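Local coordinates for protein leucyl-trna synthetase (Plasmodium knowlesi, PDB 5FOF) that probably hydrolyses leucine transfer RNA that carries a wrong amino acid, as the editing domain of the cytosolic leucyl-tRNA synthetase, at residues 94-99 against 222-227; 230-235 against 245-250; 269-274 against 278-283. One frame throughout, in Å; residues are numbered along the deposited sequence.

Contact 1 of 3, residues 94-99 against 222-227; sequences YTFVNP and YACLQD
The rings of Tyr94 and Phe96, two residues apart on strand 94-97, reach the same flank of helix 219-230, and each takes one helix residue obliquely. Round the Tyr94 ring it is Leu225: CD2 lies 3.8 Å from Tyr94 CE1, CD1 comes to 4.1 Å from the same carbon, and the two side chains cross at about a right angle. Round the Phe96 ring it is Cys224, whose sulfur stands 4.3 Å from the centroid and 36° off the ring normal, a sulfur-aromatic contact. Cys224 CB adds a touch at the far end of the ring, 3.8 Å from Phe96 CZ. With SG turned anti to the backbone N (chi1 -171°), Cys224 sends its sulfur from the helix toward the sheet. The CB of Leu225 leaves the helix to the side of the strand, and only its branched end comes to the tyrosine ring.

All four side chains are buried and the meeting is apolar; the phenol oxygen of Tyr94 lies beyond it, hydrogen-bonded to Phe245 O and Asn248 N. Leu197 of strand 194-198 and Cys213 of strand 211-213 touch both rings, and Met199 touches Cys224. Strand 94-97 runs between those two strands, parallel to 194-198 and antiparallel to 211-213, with helix 219-230 packed against the sheet through these rings.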
ATOM      1  N   TYR A  94       1.219   9.927   2.738  1.00 45.90           N
ATOM      2  CA  TYR A  94       2.280   8.961   3.123  1.00 42.70           C
ATOM      3  C   TYR A  94       1.925   7.546   2.713  1.00 41.57           C
ATOM      4  O   TYR A  94       0.934   7.331   2.043  1.00 42.29           O
ATOM      5  CB  TYR A  94       2.563   9.038   4.633  1.00 44.62           C
ATOM      6  CG  TYR A  94       3.122  10.371   5.034  1.00 43.69           C
ATOM      7  CD1 TYR A  94       2.287  11.419   5.381  1.00 42.02           C
ATOM      8  CD2 TYR A  94       4.487  10.593   5.015  1.00 44.95           C
ATOM      9  CE1 TYR A  94       2.805  12.650   5.709  1.00 43.99           C
ATOM     10  CE2 TYR A  94       5.012  11.816   5.344  1.00 42.98           C
ATOM     11  CZ  TYR A  94       4.170  12.838   5.684  1.00 42.13           C
ATOM     12  OH  TYR A  94       4.698  14.048   6.005  1.00 44.87           O
ATOM     13  N   THR A  95       2.759   6.585   3.082  1.00 43.65           N
ATOM     14  CA  THR A  95       2.437   5.161   2.946  1.00 45.02           C
ATOM     15  C   THR A  95       2.828   4.419   4.227  1.00 43.50           C
ATOM     16  O   THR A  95       3.937   4.612   4.736  1.00 41.78           O
ATOM     17  CB  THR A  95       3.171   4.566   1.737  1.00 44.57           C
ATOM     18  OG1 THR A  95       2.645   5.165   0.564  1.00 44.45           O
ATOM     19  CG2 THR A  95       2.968   3.071   1.648  1.00 46.51           C
ATOM     20  N   PHE A  96       1.934   3.560   4.726  1.00 38.95           N
ATOM     21  CA  PHE A  96       2.146   2.917   6.020  1.00 36.99           C
ATOM     22  C   PHE A  96       2.560   1.467   5.865  1.00 36.87           C
ATOM     23  O   PHE A  96       1.993   0.727   5.063  1.00 38.16           O
ATOM     24  CB  PHE A  96       0.881   2.966   6.882  1.00 37.36           C
ATOM     25  CG  PHE A  96       0.556   4.325   7.470  1.00 33.58           C
ATOM     26  CD1 PHE A  96       1.528   5.093   8.119  1.00 32.13           C
ATOM     27  CD2 PHE A  96      -0.759   4.793   7.445  1.00 32.17           C
ATOM     28  CE1 PHE A  96       1.219   6.321   8.673  1.00 30.25           C
ATOM     29  CE2 PHE A  96      -1.082   6.020   7.994  1.00 32.70           C
ATOM     30  CZ  PHE A  96      -0.083   6.785   8.612  1.00 33.14           C
ATOM     31  N   VAL A  97       3.559   1.090   6.648  1.00 38.41           N
ATOM     32  CA  VAL A  97       3.941  -0.297   6.883  1.00 38.13           C
ATOM     33  C   VAL A  97       3.983  -0.561   8.402  1.00 41.22           C
ATOM     34  O   VAL A  97       3.969   0.373   9.215  1.00 39.15           O
ATOM     35  CB  VAL A  97       5.295  -0.629   6.251  1.00 38.43           C
ATOM     36  CG1 VAL A  97       5.215  -0.482   4.746  1.00 39.27           C
ATOM     37  CG2 VAL A  97       6.413   0.242   6.815  1.00 38.25           C
ATOM     38  N   ASN A  98       3.984  -1.837   8.776  1.00 43.68           N
ATOM     39  CA  ASN A  98       4.142  -2.232  10.164  1.00 44.14           C
ATOM     40  C   ASN A  98       5.632  -2.408  10.395  1.00 41.96           C
ATOM     41  O   ASN A  98       6.253  -3.260   9.762  1.00 44.21           O
ATOM     42  CB  ASN A  98       3.368  -3.534  10.467  1.00 47.38           C
ATOM     43  CG  ASN A  98       3.302  -3.852  11.973  1.00 47.90           C
ATOM     44  OD1 ASN A  98       4.239  -3.583  12.732  1.00 49.14           O
ATOM     45  ND2 ASN A  98       2.194  -4.437  12.402  1.00 44.71           N
ATOM     46  N   PRO A  99       6.218  -1.620  11.308  1.00 42.39           N
ATOM     47  CA  PRO A  99       7.681  -1.677  11.476  1.00 42.67           C
ATOM     48  C   PRO A  99       8.204  -2.949  12.145  1.00 44.60           C
ATOM     49  O   PRO A  99       9.329  -3.364  11.876  1.00 42.28           O
ATOM     50  CB  PRO A  99       7.981  -0.461  12.332  1.00 43.17           C
ATOM     51  CG  PRO A  99       6.726  -0.223  13.090  1.00 42.87           C
ATOM     52  CD  PRO A  99       5.603  -0.622  12.195  1.00 42.06           C
ATOM     53  N   TYR A 222      -5.129  10.059  10.163  1.00 47.34           N
ATOM     54  CA  TYR A 222      -4.913  11.334  10.890  1.00 52.01           C
ATOM     55  C   TYR A 222      -4.302  11.136  12.289  1.00 53.39           C
ATOM     56  O   TYR A 222      -3.471  11.931  12.723  1.00 57.06           O
ATOM     57  CB  TYR A 222      -6.231  12.122  11.028  1.00 51.08           C
ATOM     58  CG  TYR A 222      -6.089  13.531  11.591  1.00 52.39           C
ATOM     59  CD1 TYR A 222      -6.121  13.769  12.964  1.00 54.95           C
ATOM     60  CD2 TYR A 222      -5.961  14.631  10.746  1.00 53.92           C
ATOM     61  CE1 TYR A 222      -6.002  15.059  13.477  1.00 55.37           C
ATOM     62  CE2 TYR A 222      -5.842  15.918  11.249  1.00 54.07           C
ATOM     63  CZ  TYR A 222      -5.861  16.130  12.613  1.00 54.74           C
ATOM     64  OH  TYR A 222      -5.754  17.414  13.094  1.00 55.09           O
ATOM     65  N   ALA A 223      -4.744  10.092  12.983  1.00 51.74           N
ATOM     66  CA  ALA A 223      -4.339   9.826  14.354  1.00 53.43           C
ATOM     67  C   ALA A 223      -2.919   9.305  14.409  1.00 51.41           C
ATOM     68  O   ALA A 223      -2.190   9.599  15.341  1.00 50.66           O
ATOM     69  CB  ALA A 223      -5.282   8.810  14.990  1.00 58.20           C
ATOM     70  N   CYS A 224      -2.540   8.506  13.421  1.00 49.95           N
ATOM     71  CA  CYS A 224      -1.188   7.980  13.356  1.00 49.92           C
ATOM     72  C   CYS A 224      -0.191   9.101  13.065  1.00 52.52           C
ATOM     73  O   CYS A 224       0.879   9.142  13.668  1.00 52.30           O
ATOM     74  CB  CYS A 224      -1.089   6.892  12.302  1.00 47.63           C
ATOM     75  SG  CYS A 224       0.473   6.012  12.348  1.00 49.29           S
ATOM     76  N   LEU A 225      -0.554   9.992  12.143  1.00 53.83           N
ATOM     77  CA  LEU A 225       0.240  11.186  11.845  1.00 56.26           C
ATOM     78  C   LEU A 225       0.433  12.123  13.044  1.00 57.77           C
ATOM     79  O   LEU A 225       1.535  12.622  13.260  1.00 55.14           O
ATOM     80  CB  LEU A 225      -0.360  11.979  10.674  1.00 56.85           C
ATOM     81  CG  LEU A 225       0.267  11.765   9.294  1.00 58.82           C
ATOM     82  CD1 LEU A 225      -0.462  12.617   8.267  1.00 57.54           C
ATOM     83  CD2 LEU A 225       1.759  12.106   9.299  1.00 61.62           C
ATOM     84  N   GLN A 226      -0.638  12.359  13.805  1.00 62.03           N
ATOM     85  CA  GLN A 226      -0.587  13.210  15.015  1.00 60.36           C
ATOM     86  C   GLN A 226       0.402  12.686  16.039  1.00 60.07           C
ATOM     87  O   GLN A 226       1.253  13.424  16.528  1.00 63.03           O
ATOM     88  CB  GLN A 226      -1.969  13.331  15.660  1.00 58.53           C
ATOM     89  CG  GLN A 226      -2.922  14.263  14.917  1.00 61.33           C
ATOM     90  CD  GLN A 226      -2.518  15.732  14.977  1.00 62.09           C
ATOM     91  OE1 GLN A 226      -1.686  16.140  15.791  1.00 63.22           O
ATOM     92  NE2 GLN A 226      -3.116  16.531  14.114  1.00 61.05           N
ATOM     93  N   ASP A 227       0.289  11.402  16.350  1.00 61.00           N
ATOM     94  CA  ASP A 227       1.245  10.745  17.234  1.00 61.08           C
ATOM     95  C   ASP A 227       2.675  10.934  16.760  1.00 58.14           C
ATOM     96  O   ASP A 227       3.534  11.263  17.559  1.00 63.09           O
ATOM     97  CB  ASP A 227       0.943   9.242  17.382  1.00 60.49           C
ATOM     98  CG  ASP A 227      -0.191   8.963  18.347  1.00 58.51           C
ATOM     99  OD1 ASP A 227      -1.110   9.801  18.467  1.00 47.90           O
ATOM    100  OD2 ASP A 227      -0.162   7.885  18.974  1.00 65.84           O
TER

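Contact 2 of 3, residues 230-235 against 245-250; sequences RKQAYY and FLHNES
Gln232 meets Leu246 and His247 with different parts of one side chain, joining the start of the short helix that runs to residue 238 to the irregular loop that follows it, a helix-loop segment of the editing domain beside strand 194-198. Gln232 CG rests 4.2 Å from Leu246 CD1, a loose apolar touch in which the leucine comes from the buried side. Farther out, the amide nitrogen Gln232 NE2 arrives at the edge of the imidazole, in its plane, 3.4 Å from His247 NE2. Amide and ring planes are turned 64° against each other, and the two side chains cross at about a right angle. A bend at chi2 of Gln232 (145°) brings the amide to the histidine while CG stays by the leucine.

Around this first shell, Leu246 also touches Ile228 of helix 219-230 and Leu197 of strand 194-198, and its carbonyl oxygen accepts a hydrogen bond from Arg229 NE. The side chain of Arg229 touches His247 as well, so this arginine, near the end of helix 219-230, meets both loop residues. Lys231, the first residue to leave that helix, turns the chain into the next one, where its carbonyl oxygen receives Tyr235 N at 3.2 Å. The contact thus runs from a buried leucine to an exposed histidine near the surface. On the imidazole, the nitrogen ND1 makes a weak hydrogen bond to Asp243 O, which may help to fix the ring's rotation.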
ATOM      1  N   ARG A 230       3.550  14.685  17.148  1.00 62.41           N
ATOM      2  CA  ARG A 230       3.683  14.834  18.611  1.00 66.54           C
ATOM      3  C   ARG A 230       5.004  14.279  19.183  1.00 65.87           C
ATOM      4  O   ARG A 230       5.504  14.807  20.166  1.00 70.91           O
ATOM      5  CB  ARG A 230       2.493  14.176  19.325  1.00 74.20           C
ATOM      6  CG  ARG A 230       2.418  14.420  20.832  1.00 80.57           C
ATOM      7  CD  ARG A 230       1.150  13.837  21.458  1.00 85.54           C
ATOM      8  NE  ARG A 230       1.226  12.394  21.731  1.00 85.07           N
ATOM      9  CZ  ARG A 230       1.900  11.824  22.742  1.00 91.50           C
ATOM     10  NH1 ARG A 230       2.611  12.545  23.615  1.00 89.36           N
ATOM     11  NH2 ARG A 230       1.876  10.500  22.880  1.00 94.95           N
ATOM     12  N   LYS A 231       5.561  13.228  18.576  1.00 64.95           N
ATOM     13  CA  LYS A 231       6.871  12.686  18.962  1.00 64.67           C
ATOM     14  C   LYS A 231       7.890  12.723  17.799  1.00 68.56           C
ATOM     15  O   LYS A 231       8.629  11.749  17.584  1.00 65.44           O
ATOM     16  CB  LYS A 231       6.734  11.245  19.469  1.00 64.84           C
ATOM     17  CG  LYS A 231       5.520  10.933  20.334  1.00 67.17           C
ATOM     18  CD  LYS A 231       5.262   9.429  20.329  1.00 70.03           C
ATOM     19  CE  LYS A 231       4.108   9.017  21.227  1.00 72.56           C
ATOM     20  NZ  LYS A 231       4.036   7.534  21.369  1.00 72.73           N
ATOM     21  N   GLN A 232       7.938  13.842  17.063  1.00 71.54           N
ATOM     22  CA  GLN A 232       9.006  14.098  16.081  1.00 76.02           C
ATOM     23  C   GLN A 232      10.304  13.476  16.571  1.00 75.53           C
ATOM     24  O   GLN A 232      10.892  12.642  15.893  1.00 75.51           O
ATOM     25  CB  GLN A 232       9.225  15.612  15.891  1.00 84.25           C
ATOM     26  CG  GLN A 232       8.245  16.303  14.934  1.00 90.70           C
ATOM     27  CD  GLN A 232       7.863  17.744  15.338  1.00 97.32           C
ATOM     28  OE1 GLN A 232       8.593  18.433  16.066  1.00 96.99           O
ATOM     29  NE2 GLN A 232       6.713  18.206  14.841  1.00 94.99           N
ATOM     30  N   ALA A 233      10.703  13.863  17.783  1.00 72.60           N
ATOM     31  CA  ALA A 233      12.006  13.507  18.350  1.00 73.30           C
ATOM     32  C   ALA A 233      12.273  12.000  18.408  1.00 70.27           C
ATOM     33  O   ALA A 233      13.310  11.525  17.932  1.00 67.14           O
ATOM     34  CB  ALA A 233      12.138  14.116  19.739  1.00 73.59           C
ATOM     35  N   TYR A 234      11.326  11.269  18.992  1.00 69.38           N
ATOM     36  CA  TYR A 234      11.418   9.809  19.153  1.00 66.62           C
ATOM     37  C   TYR A 234      11.528   9.066  17.808  1.00 61.48           C
ATOM     38  O   TYR A 234      12.434   8.251  17.590  1.00 58.42           O
ATOM     39  CB  TYR A 234      10.201   9.289  19.946  1.00 70.09           C
ATOM     40  CG  TYR A 234      10.032   7.782  19.888  1.00 73.47           C
ATOM     41  CD1 TYR A 234      10.987   6.929  20.458  1.00 73.37           C
ATOM     42  CD2 TYR A 234       8.939   7.206  19.235  1.00 72.94           C
ATOM     43  CE1 TYR A 234      10.850   5.550  20.388  1.00 74.63           C
ATOM     44  CE2 TYR A 234       8.794   5.827  19.165  1.00 78.62           C
ATOM     45  CZ  TYR A 234       9.750   5.004  19.742  1.00 78.36           C
ATOM     46  OH  TYR A 234       9.601   3.638  19.671  1.00 82.27           O
ATOM     47  N   TYR A 235      10.595   9.351  16.914  1.00 58.65           N
ATOM     48  CA  TYR A 235      10.563   8.686  15.618  1.00 60.81           C
ATOM     49  C   TYR A 235      11.817   8.976  14.762  1.00 63.96           C
ATOM     50  O   TYR A 235      12.214   8.132  13.951  1.00 60.14           O
ATOM     51  CB  TYR A 235       9.272   9.035  14.859  1.00 60.95           C
ATOM     52  CG  TYR A 235       8.055   8.237  15.284  1.00 60.13           C
ATOM     53  CD1 TYR A 235       7.889   6.910  14.876  1.00 61.32           C
ATOM     54  CD2 TYR A 235       7.057   8.803  16.071  1.00 61.53           C
ATOM     55  CE1 TYR A 235       6.775   6.168  15.243  1.00 58.33           C
ATOM     56  CE2 TYR A 235       5.940   8.062  16.453  1.00 60.87           C
ATOM     57  CZ  TYR A 235       5.805   6.747  16.034  1.00 59.72           C
ATOM     58  OH  TYR A 235       4.690   6.014  16.390  1.00 62.58           O
ATOM     59  N   PHE A 245      10.092  16.087   6.915  1.00 63.59           N
ATOM     60  CA  PHE A 245       9.339  15.117   6.109  1.00 62.81           C
ATOM     61  C   PHE A 245       7.948  14.760   6.649  1.00 56.30           C
ATOM     62  O   PHE A 245       7.225  14.003   6.006  1.00 52.40           O
ATOM     63  CB  PHE A 245      10.139  13.823   5.951  1.00 70.23           C
ATOM     64  CG  PHE A 245      11.487  13.987   5.283  1.00 79.41           C
ATOM     65  CD1 PHE A 245      11.811  15.114   4.504  1.00 81.43           C
ATOM     66  CD2 PHE A 245      12.435  12.960   5.398  1.00 84.27           C
ATOM     67  CE1 PHE A 245      13.056  15.220   3.895  1.00 89.40           C
ATOM     68  CE2 PHE A 245      13.678  13.062   4.788  1.00 87.07           C
ATOM     69  CZ  PHE A 245      13.990  14.192   4.036  1.00 92.18           C
ATOM     70  N   LEU A 246       7.563  15.318   7.794  1.00 50.26           N
ATOM     71  CA  LEU A 246       6.430  14.826   8.562  1.00 49.93           C
ATOM     72  C   LEU A 246       5.279  15.795   8.572  1.00 52.65           C
ATOM     73  O   LEU A 246       4.446  15.730   9.483  1.00 60.06           O
ATOM     74  CB  LEU A 246       6.847  14.601  10.013  1.00 48.60           C
ATOM     75  CG  LEU A 246       8.061  13.713  10.199  1.00 52.45           C
ATOM     76  CD1 LEU A 246       8.494  13.730  11.659  1.00 56.50           C
ATOM     77  CD2 LEU A 246       7.763  12.300   9.715  1.00 52.46           C
ATOM     78  N   HIS A 247       5.204  16.695   7.591  1.00 53.25           N
ATOM     79  CA  HIS A 247       4.133  17.694   7.603  1.00 53.22           C
ATOM     80  C   HIS A 247       3.432  17.890   6.260  1.00 51.04           C
ATOM     81  O   HIS A 247       2.811  18.931   6.032  1.00 51.70           O
ATOM     82  CB  HIS A 247       4.667  18.999   8.199  1.00 50.43           C
ATOM     83  CG  HIS A 247       5.122  18.850   9.617  1.00 49.67           C
ATOM     84  ND1 HIS A 247       6.410  18.477   9.950  1.00 48.64           N
ATOM     85  CD2 HIS A 247       4.455  18.990  10.790  1.00 49.24           C
ATOM     86  CE1 HIS A 247       6.522  18.419  11.267  1.00 49.25           C
ATOM     87  NE2 HIS A 247       5.350  18.725  11.800  1.00 48.98           N
ATOM     88  N   ASN A 248       3.455  16.856   5.422  1.00 48.59           N
ATOM     89  CA  ASN A 248       2.799  16.914   4.120  1.00 51.83           C
ATOM     90  C   ASN A 248       1.289  17.085   4.252  1.00 55.57           C
ATOM     91  O   ASN A 248       0.652  16.480   5.131  1.00 47.45           O
ATOM     92  CB  ASN A 248       3.057  15.657   3.298  1.00 51.25           C
ATOM     93  CG  ASN A 248       4.529  15.382   3.091  1.00 51.38           C
ATOM     94  OD1 ASN A 248       5.364  16.276   3.259  1.00 47.38           O
ATOM     95  ND2 ASN A 248       4.857  14.130   2.739  1.00 49.06           N
ATOM     96  N   GLU A 249       0.750  17.935   3.370  1.00 65.44           N
ATOM     97  CA  GLU A 249      -0.688  18.137   3.189  1.00 68.17           C
ATOM     98  C   GLU A 249      -1.265  16.856   2.604  1.00 61.06           C
ATOM     99  O   GLU A 249      -0.575  16.135   1.893  1.00 61.79           O
ATOM    100  CB  GLU A 249      -0.949  19.306   2.203  1.00 75.04           C
ATOM    101  CG  GLU A 249      -2.415  19.778   2.093  1.00 83.17           C
ATOM    102  CD  GLU A 249      -2.929  20.049   0.661  1.00 87.96           C
ATOM    103  OE1 GLU A 249      -2.121  20.126  -0.294  1.00 98.69           O
ATOM    104  OE2 GLU A 249      -4.166  20.197   0.485  1.00 77.27           O
ATOM    105  N   SER A 250      -2.522  16.585   2.934  1.00 54.61           N
ATOM    106  CA  SER A 250      -3.311  15.559   2.292  1.00 52.57           C
ATOM    107  C   SER A 250      -4.550  16.250   1.762  1.00 53.03           C
ATOM    108  O   SER A 250      -5.367  16.724   2.541  1.00 55.43           O
ATOM    109  CB  SER A 250      -3.710  14.497   3.323  1.00 53.37           C
ATOM    110  OG  SER A 250      -4.676  13.589   2.819  1.00 52.48           O
TER

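Contact 3 of 3, residues 269-274 against 278-283; sequences EMEKIS and DAKLQK
Lys280 NZ donates a hydrogen bond to Glu271 O at 3.1 Å, approaching from above the carbonyl plane, 56° out of it, and so joins the turn that leads into helix 281-295 to the residues after helix 263-270. A weak bond runs from Ser274 N to Asp278 OD2, 3.3 Å and nearly straight (167°). Among charges, Glu271 OE1 and Lys280 NZ form a long salt bridge of 3.9 Å. The lysine chain is extended throughout, which carries its amine across to the helix end, and the glutamate, bent at chi2 (-85°), crosses it at about a right angle.

Apolar packing joins Ile273 CD1 to Leu281 CD1 at 4.1 Å, and Leu281 continues onto Ala223 of helix 219-230. The Ile273 and Asp278 side chains slide past each other in opposite directions. Helix 263-270 ends in a Schellman motif with Lys272, at positive phi, as its C-prime residue, and Asp278 to Leu281 form a type I beta turn. The amine of Lys280 is thus shared between a backbone carbonyl near the helix C-terminus, where the helix dipole would probably favour a positive charge, and a carboxylate at long ion-pair distance.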
ATOM      1  N   GLU A 269     -11.382  14.467  16.427  1.00 71.60           N
ATOM      2  CA  GLU A 269     -11.586  15.477  17.475  1.00 70.86           C
ATOM      3  C   GLU A 269     -12.893  15.260  18.232  1.00 66.78           C
ATOM      4  O   GLU A 269     -12.897  15.293  19.457  1.00 65.39           O
ATOM      5  CB  GLU A 269     -11.567  16.893  16.888  1.00 72.24           C
ATOM      6  CG  GLU A 269     -10.198  17.362  16.414  1.00 73.93           C
ATOM      7  CD  GLU A 269     -10.210  18.781  15.863  1.00 73.70           C
ATOM      8  OE1 GLU A 269     -11.262  19.456  15.897  1.00 73.54           O
ATOM      9  OE2 GLU A 269      -9.152  19.230  15.390  1.00 73.43           O
ATOM     10  N   MET A 270     -13.980  15.043  17.496  1.00 67.02           N
ATOM     11  CA  MET A 270     -15.322  14.835  18.069  1.00 75.78           C
ATOM     12  C   MET A 270     -15.456  13.542  18.891  1.00 77.45           C
ATOM     13  O   MET A 270     -16.321  13.462  19.760  1.00 81.98           O
ATOM     14  CB  MET A 270     -16.389  14.837  16.958  1.00 84.64           C
ATOM     15  CG  MET A 270     -17.831  15.055  17.411  1.00 91.80           C
ATOM     16  SD  MET A 270     -19.063  14.173  16.413  1.00107.20           S
ATOM     17  CE  MET A 270     -18.808  12.463  16.896  1.00100.62           C
ATOM     18  N   GLU A 271     -14.626  12.535  18.617  1.00 76.86           N
ATOM     19  CA  GLU A 271     -14.573  11.315  19.437  1.00 76.37           C
ATOM     20  C   GLU A 271     -13.324  11.288  20.354  1.00 77.82           C
ATOM     21  O   GLU A 271     -12.885  10.213  20.787  1.00 79.42           O
ATOM     22  CB  GLU A 271     -14.625  10.077  18.529  1.00 75.28           C
ATOM     23  CG  GLU A 271     -15.871   9.986  17.642  1.00 76.59           C
ATOM     24  CD  GLU A 271     -17.090   9.344  18.312  1.00 79.15           C
ATOM     25  OE1 GLU A 271     -16.968   8.750  19.411  1.00 80.43           O
ATOM     26  OE2 GLU A 271     -18.188   9.420  17.713  1.00 75.68           O
ATOM     27  N   LYS A 272     -12.764  12.470  20.640  1.00 77.90           N
ATOM     28  CA  LYS A 272     -11.614  12.670  21.552  1.00 78.08           C
ATOM     29  C   LYS A 272     -10.596  11.526  21.570  1.00 74.67           C
ATOM     30  O   LYS A 272     -10.270  10.962  22.617  1.00 76.92           O
ATOM     31  CB  LYS A 272     -12.107  13.000  22.969  1.00 83.26           C
ATOM     32  CG  LYS A 272     -13.269  13.983  22.971  1.00 90.70           C
ATOM     33  CD  LYS A 272     -13.404  14.742  24.274  1.00 96.03           C
ATOM     34  CE  LYS A 272     -14.666  15.589  24.261  1.00101.09           C
ATOM     35  NZ  LYS A 272     -14.442  16.890  24.941  1.00104.08           N
ATOM     36  N   ILE A 273     -10.102  11.203  20.382  1.00 71.64           N
ATOM     37  CA  ILE A 273      -9.062  10.199  20.209  1.00 71.25           C
ATOM     38  C   ILE A 273      -7.750  10.850  20.659  1.00 70.05           C
ATOM     39  O   ILE A 273      -7.500  12.017  20.349  1.00 66.86           O
ATOM     40  CB  ILE A 273      -8.957   9.715  18.734  1.00 68.50           C
ATOM     41  CG1 ILE A 273     -10.301   9.173  18.191  1.00 68.05           C
ATOM     42  CG2 ILE A 273      -7.872   8.654  18.589  1.00 66.27           C
ATOM     43  CD1 ILE A 273     -10.710   7.808  18.719  1.00 66.95           C
ATOM     44  N   SER A 274      -6.957  10.104  21.425  1.00 70.51           N
ATOM     45  CA  SER A 274      -5.675  10.568  21.976  1.00 74.35           C
ATOM     46  C   SER A 274      -4.461   9.845  21.387  1.00 72.88           C
ATOM     47  O   SER A 274      -3.314  10.235  21.661  1.00 70.44           O
ATOM     48  CB  SER A 274      -5.654  10.345  23.496  1.00 77.28           C
ATOM     49  OG  SER A 274      -6.729  11.009  24.138  1.00 81.10           O
ATOM     50  N   ASP A 278      -5.696   3.945  20.639  1.00 64.44           N
ATOM     51  CA  ASP A 278      -6.995   4.034  21.305  1.00 67.79           C
ATOM     52  C   ASP A 278      -7.908   2.918  20.799  1.00 69.34           C
ATOM     53  O   ASP A 278      -8.278   2.893  19.618  1.00 69.69           O
ATOM     54  CB  ASP A 278      -7.690   5.379  21.032  1.00 69.59           C
ATOM     55  CG  ASP A 278      -7.379   6.449  22.078  1.00 71.87           C
ATOM     56  OD1 ASP A 278      -6.225   6.531  22.557  1.00 68.52           O
ATOM     57  OD2 ASP A 278      -8.307   7.241  22.394  1.00 74.34           O
ATOM     58  N   ALA A 279      -8.263   2.001  21.694  1.00 69.76           N
ATOM     59  CA  ALA A 279      -9.169   0.906  21.362  1.00 69.37           C
ATOM     60  C   ALA A 279     -10.518   1.408  20.848  1.00 68.20           C
ATOM     61  O   ALA A 279     -11.177   0.713  20.081  1.00 69.95           O
ATOM     62  CB  ALA A 279      -9.359   0.001  22.566  1.00 72.66           C
ATOM     63  N   LYS A 280     -10.910   2.613  21.276  1.00 66.62           N
ATOM     64  CA  LYS A 280     -12.115   3.307  20.785  1.00 65.15           C
ATOM     65  C   LYS A 280     -12.132   3.545  19.266  1.00 65.55           C
ATOM     66  O   LYS A 280     -13.203   3.605  18.640  1.00 63.47           O
ATOM     67  CB  LYS A 280     -12.235   4.652  21.513  1.00 67.09           C
ATOM     68  CG  LYS A 280     -13.507   5.436  21.249  1.00 71.86           C
ATOM     69  CD  LYS A 280     -13.435   6.797  21.920  1.00 78.81           C
ATOM     70  CE  LYS A 280     -14.758   7.541  21.795  1.00 85.73           C
ATOM     71  NZ  LYS A 280     -14.817   8.758  22.658  1.00 88.88           N
ATOM     72  N   LEU A 281     -10.947   3.704  18.682  1.00 67.97           N
ATOM     73  CA  LEU A 281     -10.814   4.076  17.273  1.00 65.29           C
ATOM     74  C   LEU A 281     -11.416   3.064  16.308  1.00 60.99           C
ATOM     75  O   LEU A 281     -11.965   3.458  15.287  1.00 57.00           O
ATOM     76  CB  LEU A 281      -9.338   4.308  16.931  1.00 64.76           C
ATOM     77  CG  LEU A 281      -8.936   4.934  15.586  1.00 63.86           C
ATOM     78  CD1 LEU A 281      -9.857   6.065  15.144  1.00 62.59           C
ATOM     79  CD2 LEU A 281      -7.498   5.432  15.685  1.00 64.77           C
ATOM     80  N   GLN A 282     -11.340   1.775  16.644  1.00 63.20           N
ATOM     81  CA  GLN A 282     -11.806   0.708  15.744  1.00 69.33           C
ATOM     82  C   GLN A 282     -13.228   0.956  15.231  1.00 66.63           C
ATOM     83  O   GLN A 282     -13.486   0.789  14.035  1.00 60.52           O
ATOM     84  CB  GLN A 282     -11.719  -0.670  16.420  1.00 74.14           C
ATOM     85  CG  GLN A 282     -11.901  -1.866  15.473  1.00 80.20           C
ATOM     86  CD  GLN A 282     -10.761  -2.039  14.466  1.00 81.73           C
ATOM     87  OE1 GLN A 282     -11.000  -2.333  13.293  1.00 83.19           O
ATOM     88  NE2 GLN A 282      -9.520  -1.870  14.925  1.00 74.96           N
ATOM     89  N   LYS A 283     -14.118   1.375  16.140  1.00 67.48           N
ATOM     90  CA  LYS A 283     -15.519   1.723  15.806  1.00 67.66           C
ATOM     91  C   LYS A 283     -15.718   3.110  15.157  1.00 61.34           C
ATOM     92  O   LYS A 283     -16.669   3.313  14.381  1.00 56.14           O
ATOM     93  CB  LYS A 283     -16.440   1.577  17.043  1.00 73.56           C
ATOM     94  CG  LYS A 283     -17.074   0.195  17.192  1.00 80.55           C
ATOM     95  CD  LYS A 283     -18.184  -0.030  16.165  1.00 85.11           C
ATOM     96  CE  LYS A 283     -18.691  -1.464  16.168  1.00 86.81           C
ATOM     97  NZ  LYS A 283     -19.653  -1.700  17.276  1.00 86.83           N
TER

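How the contacts relate
Along the chain the contacts come in series, each closing before the next opens, and apart from 94-99 every segment lies after strand 211-213. Contacts 1 and 2 have centres 9 Å apart and touch each other; helices 219-230 and 232-238, which carry one segment of each, follow one another in the chain. Contact 3 is centred about 15 Å from contact 1 and 20 Å from contact 2. It too touches contact 1, but stays about 5 Å from contact 2 at the nearest atoms. Helix 219-230 therefore lies between the sheet and the 263-295 region, linking the editing domain's central strands to its more peripheral helices.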